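Local coordinates for protein lovastatin nonaketide synthase, polyketide synthase component (Aspergillus terreus, PDB 7CPX) that builds the dihydromonacolin L skeleton of lovastatin from malonyl-CoA, S-adenosylmethionine and NADPH on its acyl-carrier domain, working as a homodimer with bound LovC, at residues 1275-1280 and 1433-1438; 1424-1429 and 1454-1459; 1439-1444 and 1463-1468; 1515-1520 and 1542-1547. The protein carries 2 engineered substitutions. One frame throughout, in Å; residues are numbered along the deposited sequence.

Interaction 1: 1275-1280 and 1433-1438; sequences RWSWGP and IAHRYQ
His1435 is the first residue of 1433-1438 to touch strand 1275-1280, and its imidazole carries most of the contact. CG stands anti to the backbone N (chi1 162°), which sends the ring out from helix 1420-1436 to the strand backbone. One face of the ring lies over Gly1279, which has no side chain, with His1435 CD2 3.4 Å from Gly1279 CA. At the ring edge, His1435 CE1 points in plane at the carbonyl of Ser1277, 3.1 Å from Ser1277 O. The polar tip is held by the next strand, 1804-1811: His1435 NE2 is hydrogen-bonded to Ile1807 O. Arg1436 follows. Its CB lies 3.8 Å from Pro1280 O, and the chain then turns away to a salt bridge with Glu1795. On the way, Arg1436 CD sits over the centre of the Tyr1437 ring, 3.1 Å above its plane. Tyr1437 is also where the chain leaves helical geometry. Arg1809 of strand 1804-1811 donates to the carbonyls of His1435 and Arg1436. The contact thus joins the end of helix 1420-1436, which packs on the methyltransferase sheet, to the edge strand of another sheet. Since a carbonyl can only accept, the bond to Ile1807 suggests that NE2 carries a proton. Backbone oxygens meet the buried ring at NE2 and at CE1.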
# COMPACT_ATOMS: atom_id res chain seq x y z
N ARG A 1275 -38.13 -9.47 45.19
CA ARG A 1275 -39.06 -10.39 45.83
C ARG A 1275 -39.35 -9.93 47.25
O ARG A 1275 -38.52 -9.28 47.90
CB ARG A 1275 -38.50 -11.82 45.87
CG ARG A 1275 -37.15 -11.95 46.55
CD ARG A 1275 -36.78 -13.41 46.80
NE ARG A 1275 -37.02 -14.25 45.64
CZ ARG A 1275 -38.03 -15.09 45.49
NH1 ARG A 1275 -38.94 -15.25 46.44
NH2 ARG A 1275 -38.14 -15.80 44.37
N TRP A 1276 -40.55 -10.27 47.72
CA TRP A 1276 -40.98 -9.98 49.09
C TRP A 1276 -40.36 -11.02 50.01
O TRP A 1276 -41.00 -11.99 50.44
CB TRP A 1276 -42.50 -9.99 49.20
CG TRP A 1276 -43.17 -8.80 48.61
CD1 TRP A 1276 -42.60 -7.84 47.84
CD2 TRP A 1276 -44.55 -8.44 48.76
NE1 TRP A 1276 -43.54 -6.90 47.49
CE2 TRP A 1276 -44.74 -7.24 48.04
CE3 TRP A 1276 -45.64 -9.00 49.43
CZ2 TRP A 1276 -45.98 -6.60 47.97
CZ3 TRP A 1276 -46.86 -8.37 49.36
CH2 TRP A 1276 -47.02 -7.18 48.64
N SER A 1277 -39.08 -10.83 50.32
CA SER A 1277 -38.47 -11.65 51.35
C SER A 1277 -39.28 -11.46 52.63
O SER A 1277 -39.31 -10.36 53.19
CB SER A 1277 -37.01 -11.26 51.57
OG SER A 1277 -36.40 -12.11 52.53
N TRP A 1278 -39.98 -12.50 53.06
CA TRP A 1278 -40.85 -12.44 54.23
C TRP A 1278 -40.06 -13.01 55.40
O TRP A 1278 -39.81 -14.21 55.48
CB TRP A 1278 -42.14 -13.21 54.00
CG TRP A 1278 -43.16 -12.49 53.17
CD1 TRP A 1278 -43.41 -12.65 51.84
CD2 TRP A 1278 -44.09 -11.50 53.63
NE1 TRP A 1278 -44.42 -11.83 51.44
CE2 TRP A 1278 -44.86 -11.11 52.52
CE3 TRP A 1278 -44.34 -10.91 54.87
CZ2 TRP A 1278 -45.87 -10.15 52.61
CZ3 TRP A 1278 -45.34 -9.96 54.96
CH2 TRP A 1278 -46.09 -9.59 53.84
N GLY A 1279 -39.66 -12.14 56.33
CA GLY A 1279 -38.85 -12.55 57.44
C GLY A 1279 -39.40 -12.07 58.77
O GLY A 1279 -40.18 -11.12 58.82
N PRO A 1280 -38.98 -12.69 59.87
CA PRO A 1280 -39.61 -12.40 61.16
C PRO A 1280 -39.51 -10.93 61.54
O PRO A 1280 -38.53 -10.23 61.25
CB PRO A 1280 -38.82 -13.27 62.14
CG PRO A 1280 -38.22 -14.34 61.31
CD PRO A 1280 -37.94 -13.72 59.98
N ILE A 1433 -32.01 -10.33 61.91
CA ILE A 1433 -31.89 -8.97 62.41
C ILE A 1433 -31.72 -7.99 61.26
O ILE A 1433 -32.39 -6.95 61.20
CB ILE A 1433 -30.72 -8.86 63.41
CG1 ILE A 1433 -31.02 -9.70 64.66
CG2 ILE A 1433 -30.48 -7.41 63.80
CD1 ILE A 1433 -29.83 -9.91 65.56
N ALA A 1434 -30.83 -8.31 60.32
CA ALA A 1434 -30.60 -7.42 59.18
C ALA A 1434 -31.82 -7.35 58.28
O ALA A 1434 -32.06 -6.32 57.64
CB ALA A 1434 -29.38 -7.88 58.39
N HIS A 1435 -32.59 -8.43 58.20
CA HIS A 1435 -33.85 -8.38 57.47
C HIS A 1435 -34.82 -7.42 58.13
O HIS A 1435 -35.35 -6.51 57.49
CB HIS A 1435 -34.46 -9.78 57.38
CG HIS A 1435 -35.91 -9.77 57.03
ND1 HIS A 1435 -36.37 -9.88 55.73
CD2 HIS A 1435 -37.02 -9.66 57.81
CE1 HIS A 1435 -37.69 -9.85 55.73
NE2 HIS A 1435 -38.11 -9.71 56.97
N ARG A 1436 -35.04 -7.59 59.44
CA ARG A 1436 -35.99 -6.72 60.13
C ARG A 1436 -35.47 -5.28 60.18
O ARG A 1436 -36.22 -4.34 59.88
CB ARG A 1436 -36.26 -7.25 61.53
CG ARG A 1436 -37.32 -6.46 62.28
CD ARG A 1436 -36.71 -5.38 63.14
NE ARG A 1436 -37.48 -4.14 63.12
CZ ARG A 1436 -38.49 -3.87 63.94
NH1 ARG A 1436 -38.90 -4.74 64.85
NH2 ARG A 1436 -39.10 -2.69 63.86
N TYR A 1437 -34.20 -5.10 60.54
CA TYR A 1437 -33.54 -3.80 60.48
C TYR A 1437 -32.61 -3.82 59.28
O TYR A 1437 -31.59 -4.51 59.29
CB TYR A 1437 -32.76 -3.50 61.76
CG TYR A 1437 -33.50 -3.75 63.05
CD1 TYR A 1437 -34.39 -2.82 63.55
CD2 TYR A 1437 -33.28 -4.91 63.77
CE1 TYR A 1437 -35.06 -3.04 64.74
CE2 TYR A 1437 -33.95 -5.15 64.96
CZ TYR A 1437 -34.83 -4.21 65.44
OH TYR A 1437 -35.50 -4.44 66.62
N GLN A 1438 -32.96 -3.07 58.24
CA GLN A 1438 -32.14 -2.99 57.05
C GLN A 1438 -31.19 -1.80 57.14
O GLN A 1438 -31.36 -0.89 57.96
CB GLN A 1438 -33.00 -2.86 55.80
CG GLN A 1438 -33.91 -4.05 55.55
CD GLN A 1438 -33.28 -5.10 54.66
OE1 GLN A 1438 -33.61 -5.20 53.48
NE2 GLN A 1438 -32.36 -5.87 55.21

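Interaction 2: 1424-1429 and 1454-1459; sequences HYAREL and KYVLAT
Arg1427 and Val1456 mark the closest approach of the two backbones, with Arg1427 CA 3.9 Å from Val1456 CA. Helix 1420-1436 runs through the first segment. The second belongs to helix 1451-1457 and the residues after it. In the methyltransferase domain this is the helix of the beta-alpha-beta unit that follows strand 1440-1445. Ala1426 CB and Val1456 CG1 make the apolar side of the contact at 4.1 Å. The other side is aromatic and polar. Tyr1455 turns its edge to the face of His1424 in a T-shaped pair, with ring planes at 66°. Tyr1455 CE2 lies over the middle of the imidazole, 3.3 Å above its plane. The Arg1427 chain bends at chi3 (-50°), which places NE near Tyr1455 O. Arg1427 NE gives this carbonyl a weak hydrogen bond at 2.9 Å. The guanidinium lies against the tyrosine ring, planes 24° apart. Arg1427 NH1 donates to His1424 ND1 at 3.2 Å, nearly in the guanidinium plane. Tyr1292 stacks on His1424 from outside the segments. Arg1427 therefore ties both aromatic residues together. The bond to ND1 leaves that nitrogen as an acceptor, and a neutral His1424 beside the arginine's positive charge would be consistent with it.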
# COMPACT_ATOMS: atom_id res chain seq x y z
N HIS A 1424 -23.56 -21.25 62.55
CA HIS A 1424 -24.75 -21.29 61.71
C HIS A 1424 -25.91 -20.53 62.36
O HIS A 1424 -26.62 -19.76 61.70
CB HIS A 1424 -25.16 -22.73 61.43
CG HIS A 1424 -24.20 -23.47 60.55
ND1 HIS A 1424 -24.15 -23.29 59.19
CD2 HIS A 1424 -23.27 -24.41 60.84
CE1 HIS A 1424 -23.22 -24.07 58.67
NE2 HIS A 1424 -22.67 -24.77 59.65
N TYR A 1425 -26.11 -20.74 63.66
CA TYR A 1425 -27.13 -20.00 64.38
C TYR A 1425 -26.83 -18.51 64.39
O TYR A 1425 -27.74 -17.68 64.33
CB TYR A 1425 -27.26 -20.51 65.81
CG TYR A 1425 -27.92 -21.87 65.94
CD1 TYR A 1425 -28.98 -22.23 65.12
CD2 TYR A 1425 -27.49 -22.78 66.89
CE1 TYR A 1425 -29.58 -23.46 65.23
CE2 TYR A 1425 -28.09 -24.02 67.01
CZ TYR A 1425 -29.14 -24.35 66.18
OH TYR A 1425 -29.75 -25.58 66.29
N ALA A 1426 -25.55 -18.14 64.47
CA ALA A 1426 -25.17 -16.74 64.38
C ALA A 1426 -25.55 -16.16 63.03
O ALA A 1426 -26.06 -15.04 62.95
CB ALA A 1426 -23.68 -16.57 64.63
N ARG A 1427 -25.31 -16.91 61.95
CA ARG A 1427 -25.73 -16.44 60.64
C ARG A 1427 -27.24 -16.28 60.58
O ARG A 1427 -27.74 -15.29 60.03
CB ARG A 1427 -25.27 -17.40 59.54
CG ARG A 1427 -25.59 -16.88 58.14
CD ARG A 1427 -25.60 -17.96 57.07
NE ARG A 1427 -24.41 -18.80 57.10
CZ ARG A 1427 -24.36 -20.04 57.56
NH1 ARG A 1427 -25.43 -20.63 58.08
NH2 ARG A 1427 -23.22 -20.71 57.50
N GLU A 1428 -27.98 -17.24 61.13
CA GLU A 1428 -29.44 -17.13 61.12
C GLU A 1428 -29.90 -15.89 61.87
O GLU A 1428 -30.77 -15.15 61.40
CB GLU A 1428 -30.05 -18.39 61.73
CG GLU A 1428 -29.80 -19.66 60.94
CD GLU A 1428 -30.57 -19.70 59.64
OE1 GLU A 1428 -31.33 -18.75 59.36
OE2 GLU A 1428 -30.42 -20.69 58.89
N LEU A 1429 -29.32 -15.65 63.05
CA LEU A 1429 -29.71 -14.50 63.86
C LEU A 1429 -29.38 -13.20 63.14
O LEU A 1429 -30.19 -12.26 63.12
CB LEU A 1429 -29.00 -14.57 65.21
CG LEU A 1429 -29.21 -13.40 66.17
CD1 LEU A 1429 -30.66 -13.30 66.59
CD2 LEU A 1429 -28.30 -13.55 67.38
N LYS A 1454 -17.34 -14.51 57.59
CA LYS A 1454 -17.76 -15.29 56.44
C LYS A 1454 -19.14 -15.90 56.68
O LYS A 1454 -20.03 -15.81 55.83
CB LYS A 1454 -16.74 -16.39 56.14
CG LYS A 1454 -15.51 -15.92 55.38
CD LYS A 1454 -14.65 -17.11 54.99
CE LYS A 1454 -13.47 -16.69 54.13
NZ LYS A 1454 -12.64 -17.85 53.74
N TYR A 1455 -19.32 -16.53 57.84
CA TYR A 1455 -20.58 -17.22 58.10
C TYR A 1455 -21.75 -16.26 58.11
O TYR A 1455 -22.73 -16.46 57.38
CB TYR A 1455 -20.49 -17.96 59.44
CG TYR A 1455 -20.29 -19.45 59.31
CD1 TYR A 1455 -19.14 -19.97 58.73
CD2 TYR A 1455 -21.25 -20.34 59.77
CE1 TYR A 1455 -18.96 -21.34 58.61
CE2 TYR A 1455 -21.08 -21.70 59.65
CZ TYR A 1455 -19.93 -22.20 59.08
OH TYR A 1455 -19.75 -23.56 58.96
N VAL A 1456 -21.66 -15.19 58.90
CA VAL A 1456 -22.81 -14.30 59.07
C VAL A 1456 -23.05 -13.48 57.81
O VAL A 1456 -24.18 -13.34 57.34
CB VAL A 1456 -22.62 -13.40 60.30
CG1 VAL A 1456 -22.40 -14.25 61.54
CG2 VAL A 1456 -21.47 -12.43 60.10
N LEU A 1457 -21.98 -12.91 57.23
CA LEU A 1457 -22.11 -12.06 56.06
C LEU A 1457 -22.38 -12.84 54.79
O LEU A 1457 -22.71 -12.23 53.76
CB LEU A 1457 -20.84 -11.22 55.90
CG LEU A 1457 -20.88 -10.08 54.88
CD1 LEU A 1457 -22.00 -9.10 55.19
CD2 LEU A 1457 -19.54 -9.35 54.86
N ALA A 1458 -22.25 -14.16 54.82
CA ALA A 1458 -22.58 -14.98 53.66
C ALA A 1458 -24.08 -15.06 53.41
O ALA A 1458 -24.48 -15.60 52.37
CB ALA A 1458 -22.01 -16.39 53.82
N THR A 1459 -24.89 -14.55 54.32
CA THR A 1459 -26.33 -14.57 54.11
C THR A 1459 -26.66 -13.85 52.81
O THR A 1459 -26.18 -12.73 52.59
CB THR A 1459 -27.05 -13.90 55.28
OG1 THR A 1459 -26.67 -14.52 56.51
CG2 THR A 1459 -28.56 -14.02 55.12

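Interaction 3: 1439-1444 and 1463-1468; sequences SMDILE and GFNSYT
Ile1442 and Tyr1467 form the tight part of this contact between two parallel strands. Ile1442 CG2 lies over the tyrosine ring, offset toward the rim, in a CH-pi contact 3.7 Å from the centroid. Ile1442 CD1 also packs on Phe1464 CB at 3.8 Å. At the ring edge, Tyr1467 OH donates to Glu1444 OE1, which lies in the ring plane; the bond is modelled very short, so its length is doubtful. Glu1444 CG is anti to the backbone N (chi1 -173°), and the extended chain beyond it reaches the hydroxyl. Thr1453 OG1 is a second partner of the same oxygen. Parallel-strand backbone bonds join Ile1442 and Glu1444 to Ser1466 and Thr1468, some modelled very short. The other end is looser and partly exposed. Asn1465 is an extra residue there, a beta bulge. Met1440 O takes Asn1465 N at 2.9 Å and, weakly, Ser1466 N at 3.5 Å. At the bulge, Asn1465 ND2 donates to the syn lone pair of Asp1441 OD1 at 2.8 Å. Ser1466 OG is modelled doubtfully close to that oxygen. Glu2431 is a second partner of Asn1465 ND2. Strand 1440-1445, helix 1451-1457 and strand 1464-1469 form a beta-alpha-beta unit, and Val1456 and Leu1457 pack on Tyr1467. Glu1444 stands just before a glycine-rich turn consistent with the S-adenosylmethionine-binding motif of class I methyltransferases. Strands 1512-1518 and 1491-1493 flank the pair.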
# COMPACT_ATOMS: atom_id res chain seq x y z
N SER A 1439 -30.18 -1.81 56.27
CA SER A 1439 -29.19 -0.74 56.21
C SER A 1439 -28.55 -0.52 57.58
O SER A 1439 -28.29 0.62 57.99
CB SER A 1439 -29.82 0.55 55.69
OG SER A 1439 -30.21 0.41 54.33
N MET A 1440 -28.30 -1.61 58.29
CA MET A 1440 -27.66 -1.53 59.60
C MET A 1440 -26.19 -1.21 59.45
O MET A 1440 -25.51 -1.72 58.55
CB MET A 1440 -27.82 -2.85 60.35
CG MET A 1440 -29.21 -3.41 60.34
SD MET A 1440 -29.37 -4.81 61.46
CE MET A 1440 -29.40 -3.98 63.04
N ASP A 1441 -25.69 -0.34 60.32
CA ASP A 1441 -24.25 -0.14 60.47
C ASP A 1441 -23.72 -1.27 61.34
O ASP A 1441 -24.01 -1.33 62.54
CB ASP A 1441 -23.95 1.23 61.06
CG ASP A 1441 -24.23 2.36 60.09
OD1 ASP A 1441 -24.04 2.16 58.88
OD2 ASP A 1441 -24.64 3.45 60.55
N ILE A 1442 -22.96 -2.17 60.73
CA ILE A 1442 -22.55 -3.42 61.37
C ILE A 1442 -21.08 -3.32 61.75
O ILE A 1442 -20.24 -2.91 60.93
CB ILE A 1442 -22.80 -4.62 60.44
CG1 ILE A 1442 -24.29 -4.73 60.13
CG2 ILE A 1442 -22.26 -5.89 61.08
CD1 ILE A 1442 -24.65 -5.85 59.17
N LEU A 1443 -20.76 -3.69 62.98
CA LEU A 1443 -19.39 -3.70 63.49
C LEU A 1443 -19.11 -5.07 64.09
O LEU A 1443 -19.71 -5.43 65.11
CB LEU A 1443 -19.18 -2.59 64.51
CG LEU A 1443 -18.02 -2.76 65.50
CD1 LEU A 1443 -16.70 -2.94 64.77
CD2 LEU A 1443 -17.96 -1.57 66.44
N GLU A 1444 -18.21 -5.83 63.48
CA GLU A 1444 -17.87 -7.16 63.96
C GLU A 1444 -16.55 -7.08 64.73
O GLU A 1444 -15.49 -6.90 64.14
CB GLU A 1444 -17.76 -8.16 62.81
CG GLU A 1444 -17.56 -9.59 63.30
CD GLU A 1444 -17.71 -10.61 62.19
OE1 GLU A 1444 -17.78 -10.21 61.01
OE2 GLU A 1444 -17.76 -11.82 62.50
N GLY A 1463 -29.08 -6.75 54.64
CA GLY A 1463 -29.08 -5.30 54.59
C GLY A 1463 -28.01 -4.62 55.42
O GLY A 1463 -28.30 -4.09 56.50
N PHE A 1464 -26.77 -4.63 54.95
CA PHE A 1464 -25.67 -3.94 55.61
C PHE A 1464 -25.45 -2.59 54.94
O PHE A 1464 -25.12 -2.53 53.75
CB PHE A 1464 -24.38 -4.77 55.58
CG PHE A 1464 -24.06 -5.35 54.23
CD1 PHE A 1464 -23.37 -4.62 53.27
CD2 PHE A 1464 -24.43 -6.65 53.92
CE1 PHE A 1464 -23.08 -5.16 52.04
CE2 PHE A 1464 -24.15 -7.20 52.69
CZ PHE A 1464 -23.47 -6.45 51.75
N ASN A 1465 -25.67 -1.51 55.69
CA ASN A 1465 -25.32 -0.18 55.20
C ASN A 1465 -23.82 0.07 55.30
O ASN A 1465 -23.25 0.78 54.46
CB ASN A 1465 -26.08 0.89 55.99
CG ASN A 1465 -25.69 2.29 55.59
OD1 ASN A 1465 -26.26 2.86 54.66
ND2 ASN A 1465 -24.74 2.87 56.31
N SER A 1466 -23.17 -0.49 56.32
CA SER A 1466 -21.73 -0.39 56.48
C SER A 1466 -21.29 -1.48 57.44
O SER A 1466 -21.82 -1.60 58.55
CB SER A 1466 -21.33 0.99 57.02
OG SER A 1466 -21.86 1.21 58.31
N TYR A 1467 -20.31 -2.28 57.01
CA TYR A 1467 -19.79 -3.39 57.79
C TYR A 1467 -18.39 -3.00 58.26
O TYR A 1467 -17.45 -2.98 57.46
CB TYR A 1467 -19.77 -4.68 56.98
CG TYR A 1467 -19.80 -5.93 57.81
CD1 TYR A 1467 -18.67 -6.39 58.47
CD2 TYR A 1467 -20.97 -6.67 57.94
CE1 TYR A 1467 -18.70 -7.54 59.24
CE2 TYR A 1467 -21.01 -7.82 58.70
CZ TYR A 1467 -19.88 -8.25 59.34
OH TYR A 1467 -19.92 -9.40 60.10
N THR A 1468 -18.26 -2.70 59.55
CA THR A 1468 -16.97 -2.30 60.11
C THR A 1468 -16.25 -3.55 60.59
O THR A 1468 -16.38 -3.97 61.74
CB THR A 1468 -17.17 -1.29 61.23
OG1 THR A 1468 -17.79 -0.11 60.71
CG2 THR A 1468 -15.83 -0.91 61.85

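Interaction 4: 1515-1520 and 1542-1547; sequences IIASNV and GQMVIL
Ile1515 and Met1544 pack on one face of two neighbouring parallel strands. Ile1515 CG2 stands anti to its backbone N and meets Met1544 CE at 3.5 Å. The methionine chain bends at chi2 (-64°), which places SD. Beyond it, Met1544 CE also lies 3.9 Å from Ala1517 CB. Ala1517 CB touches Ile1546 CG1 on this same face. On the other face Ile1516 and Val1545 lie side by side and point the same way, with Ile1516 CG1 4.2 Å from Val1545 CB. Ile1516 CG2 has a looser contact with Leu1547 CD1, at 4.4 Å. Past the strand end Asn1519 has a left-handed backbone conformation. Its CG is anti to the carbonyl carbon (chi1 -61°), and Asn1519 ND2 comes 3.4 Å from Leu1547 CB. Four regular backbone bonds link the strands, such as Val1545 N to Ile1515 O at 2.9 Å. Helix 1420-1436 lies against Val1545 and Leu1547 through Leu1429, Ile1433 and Ala1426. These are the fourth and fifth strands of a class I methyltransferase sheet, judged by strand order. The hydrogen bonds of the contact are all backbone to backbone. Apolar side chains meet on both faces, and at the strand end Asn1519 brings a polar side chain against Leu1547.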
# COMPACT_ATOMS: atom_id res chain seq x y z
N ILE A 1515 -23.76 -4.79 66.40
CA ILE A 1515 -22.41 -5.23 66.70
C ILE A 1515 -22.43 -6.74 66.87
O ILE A 1515 -23.41 -7.31 67.37
CB ILE A 1515 -21.85 -4.54 67.96
CG1 ILE A 1515 -21.53 -3.08 67.66
CG2 ILE A 1515 -20.60 -5.27 68.46
CD1 ILE A 1515 -21.09 -2.28 68.87
N ILE A 1516 -21.35 -7.39 66.45
CA ILE A 1516 -21.21 -8.84 66.49
C ILE A 1516 -19.89 -9.16 67.18
O ILE A 1516 -18.82 -8.97 66.58
CB ILE A 1516 -21.25 -9.47 65.09
CG1 ILE A 1516 -22.60 -9.21 64.43
CG2 ILE A 1516 -20.99 -10.97 65.18
CD1 ILE A 1516 -22.59 -9.39 62.92
N ALA A 1517 -19.96 -9.64 68.41
CA ALA A 1517 -18.77 -10.05 69.15
C ALA A 1517 -18.56 -11.54 68.95
O ALA A 1517 -19.28 -12.37 69.53
CB ALA A 1517 -18.91 -9.72 70.63
N SER A 1518 -17.56 -11.90 68.14
CA SER A 1518 -17.33 -13.28 67.73
C SER A 1518 -16.29 -13.91 68.65
O SER A 1518 -15.08 -13.82 68.41
CB SER A 1518 -16.88 -13.34 66.27
OG SER A 1518 -16.59 -14.67 65.88
N ASN A 1519 -16.77 -14.56 69.71
CA ASN A 1519 -15.92 -15.32 70.63
C ASN A 1519 -14.67 -14.53 71.01
O ASN A 1519 -13.55 -15.05 71.03
CB ASN A 1519 -15.54 -16.67 70.01
CG ASN A 1519 -16.75 -17.54 69.73
OD1 ASN A 1519 -17.29 -18.19 70.62
ND2 ASN A 1519 -17.20 -17.54 68.48
N VAL A 1520 -14.87 -13.25 71.31
CA VAL A 1520 -13.77 -12.38 71.71
C VAL A 1520 -14.00 -11.71 73.05
O VAL A 1520 -13.03 -11.21 73.66
CB VAL A 1520 -13.52 -11.32 70.62
CG1 VAL A 1520 -14.69 -10.35 70.52
CG2 VAL A 1520 -12.21 -10.58 70.87
N GLY A 1542 -29.88 -0.72 69.33
CA GLY A 1542 -29.02 -1.51 68.47
C GLY A 1542 -28.90 -2.94 68.95
O GLY A 1542 -29.10 -3.26 70.13
N GLN A 1543 -28.56 -3.83 68.02
CA GLN A 1543 -28.56 -5.26 68.26
C GLN A 1543 -27.14 -5.75 68.48
O GLN A 1543 -26.28 -5.61 67.60
CB GLN A 1543 -29.21 -6.01 67.10
CG GLN A 1543 -30.73 -6.00 67.14
CD GLN A 1543 -31.31 -4.59 67.10
OE1 GLN A 1543 -30.68 -3.67 66.59
NE2 GLN A 1543 -32.50 -4.43 67.66
N MET A 1544 -26.90 -6.34 69.65
CA MET A 1544 -25.63 -6.97 69.98
C MET A 1544 -25.80 -8.48 69.84
O MET A 1544 -26.68 -9.07 70.48
CB MET A 1544 -25.21 -6.60 71.40
CG MET A 1544 -23.77 -6.14 71.53
SD MET A 1544 -22.57 -7.41 71.12
CE MET A 1544 -21.06 -6.62 71.67
N VAL A 1545 -24.97 -9.09 69.01
CA VAL A 1545 -24.98 -10.53 68.76
C VAL A 1545 -23.66 -11.07 69.28
O VAL A 1545 -22.59 -10.75 68.73
CB VAL A 1545 -25.17 -10.86 67.28
CG1 VAL A 1545 -25.08 -12.35 67.05
CG2 VAL A 1545 -26.50 -10.31 66.78
N ILE A 1546 -23.72 -11.91 70.31
CA ILE A 1546 -22.53 -12.39 71.00
C ILE A 1546 -22.42 -13.89 70.80
O ILE A 1546 -23.33 -14.64 71.18
CB ILE A 1546 -22.58 -12.05 72.50
CG1 ILE A 1546 -22.67 -10.53 72.71
CG2 ILE A 1546 -21.36 -12.61 73.22
CD1 ILE A 1546 -24.09 -10.00 72.70
N LEU A 1547 -21.32 -14.32 70.20
CA LEU A 1547 -20.88 -15.71 70.27
C LEU A 1547 -19.78 -15.78 71.32
O LEU A 1547 -18.74 -15.13 71.18
CB LEU A 1547 -20.35 -16.21 68.92
CG LEU A 1547 -21.29 -16.25 67.73
CD1 LEU A 1547 -21.10 -15.02 66.85
CD2 LEU A 1547 -21.07 -17.53 66.94

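Interactions 2, 3 and 4 lie within one methyltransferase fold, with centres 12 to 14 Å apart. Interaction 1 lies 14 to 19 Å from them and joins that fold to the edge of a separate sheet. Helix 1420-1436 serves interactions 1 and 2, and its next strand, 1440-1445, opens interaction 3. Along the chain, interaction 1 closes before 3 and 4 open, whereas 2 interlocks with both 1 and 3. Interactions 3 and 4 share one sheet, where strands 1440-1445 and 1512-1518 are neighbours. Ile1433 touches Met1440, and Tyr1437 packs on Gln1543. One helix thus connects the methyltransferase sheet with the neighbouring sheet of the synthase.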